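Local coordinates for putative peptidoglycan-binding/hydrolysing protein (Peptoclostridium difficile, PDB 5TV7) that probably binds, and may hydrolyse, peptidoglycan of the bacterial cell wall, and binds the amino acid analogue glutamine hydroxamate, at residues G159-G162 against P163-D167. Residues are numbered along the deposited sequence; the frame is centred on the assembly and turned at random.
Sequences GIIG and PATWD. With HGA (glutamine hydroxamate), chain C.
The N-terminus of helix 163-173, where G162 sits at the N-cap position, forms the carboxylate-binding site of the glutamine hydroxamate pocket. G162 O accepts the first helical bond from W166 N at 2.9 Å, nearly straight at 166°, and the turn thus closed presents its leading amides to the ligand carboxylate. One carboxylate oxygen, HGA O, is gripped by T165 N at 2.9 Å and by T165 OG1 at 2.7 Å, with a weak third bond from G162 N. T165 OG1 lies anti to its own carbonyl carbon and beside the backbone N (chi1 -61°), which brings hydroxyl and amide to the same oxygen. The other oxygen, HGA OXT, takes the amide of A164, N to OXT 3.1 Å. A helix start of this kind would be expected to favour a negative charge through its dipole. The α-amino group on the same CA, HGA N, donates to I160 O of the preceding loop at 2.9 Å, and D158 also bonds the ligand. Within this putative peptidoglycan-binding domain, the layer beneath the pocket is apolar: I161 CG2 stands over the centre of the W166 five-membered ring, 3.6 Å from its centroid and 16° off the normal, a CH-pi contact. The two side chains cross at about a right angle, backed by A121 of helix 116-127, while W166 NE1 bonds K107 O.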
# COMPACT_ATOMS: atom_id res chain seq x y z
N GLY A 159 -0.77 6.34 -14.30
CA GLY A 159 -0.77 5.13 -13.50
C GLY A 159 0.60 4.69 -13.03
O GLY A 159 0.76 3.60 -12.50
N ILE A 160 1.60 5.55 -13.20
CA ILE A 160 2.96 5.26 -12.81
C ILE A 160 3.35 6.09 -11.61
O ILE A 160 3.11 7.30 -11.57
CB ILE A 160 3.91 5.54 -13.99
CG1 ILE A 160 3.54 4.61 -15.16
CG2 ILE A 160 5.37 5.34 -13.58
CD1 ILE A 160 4.43 4.75 -16.35
N ILE A 161 3.93 5.46 -10.61
CA ILE A 161 4.34 6.21 -9.44
C ILE A 161 5.81 6.56 -9.62
O ILE A 161 6.68 5.72 -9.53
CB ILE A 161 4.13 5.45 -8.13
CG1 ILE A 161 2.68 4.93 -8.03
CG2 ILE A 161 4.48 6.38 -6.96
CD1 ILE A 161 2.41 4.08 -6.80
N GLY A 162 6.03 7.83 -9.93
CA GLY A 162 7.36 8.40 -10.08
C GLY A 162 7.48 9.54 -9.09
O GLY A 162 6.62 9.70 -8.21
N PRO A 163 8.53 10.34 -9.22
CA PRO A 163 8.82 11.44 -8.29
C PRO A 163 7.66 12.34 -7.90
O PRO A 163 7.46 12.58 -6.71
CB PRO A 163 9.89 12.24 -9.05
CG PRO A 163 10.64 11.19 -9.80
CD PRO A 163 9.64 10.12 -10.17
N ALA A 164 6.90 12.85 -8.87
CA ALA A 164 5.79 13.75 -8.56
C ALA A 164 4.69 13.06 -7.75
O ALA A 164 4.14 13.65 -6.83
CB ALA A 164 5.21 14.35 -9.84
N THR A 165 4.38 11.82 -8.10
CA THR A 165 3.33 11.08 -7.40
C THR A 165 3.79 10.69 -5.98
O THR A 165 2.99 10.77 -5.04
CB THR A 165 2.86 9.87 -8.23
OG1 THR A 165 2.33 10.34 -9.47
CG2 THR A 165 1.76 9.08 -7.48
N TRP A 166 5.06 10.31 -5.83
CA TRP A 166 5.59 9.99 -4.49
C TRP A 166 5.53 11.20 -3.61
O TRP A 166 5.15 11.10 -2.45
CB TRP A 166 7.05 9.56 -4.53
CG TRP A 166 7.34 8.19 -5.01
CD1 TRP A 166 8.14 7.86 -6.07
CD2 TRP A 166 6.89 6.96 -4.44
NE1 TRP A 166 8.22 6.49 -6.17
CE2 TRP A 166 7.46 5.92 -5.19
CE3 TRP A 166 6.06 6.64 -3.36
CZ2 TRP A 166 7.22 4.57 -4.91
CZ3 TRP A 166 5.83 5.30 -3.07
CH2 TRP A 166 6.41 4.28 -3.84
N ASP A 167 5.90 12.35 -4.17
CA ASP A 167 5.92 13.60 -3.42
C ASP A 167 4.54 13.95 -2.89
O ASP A 167 4.38 14.32 -1.72
CB ASP A 167 6.43 14.72 -4.32
CG ASP A 167 6.43 16.07 -3.63
OD1 ASP A 167 7.25 16.29 -2.71
OD2 ASP A 167 5.63 16.94 -4.04
N HGA C . 3.91 9.60 -13.10
CA HGA C . 5.33 9.89 -12.93
CB HGA C . 5.83 10.61 -14.19
CG HGA C . 7.31 10.34 -14.50
CD HGA C . 7.54 8.93 -15.02
OE1 HGA C . 8.29 8.18 -14.41
NE2 HGA C . 6.91 8.56 -16.14
OZ2 HGA C . 7.05 7.27 -16.65
C HGA C . 5.53 10.73 -11.68
O HGA C . 4.70 10.60 -10.76
OXT HGA C . 6.52 11.49 -11.59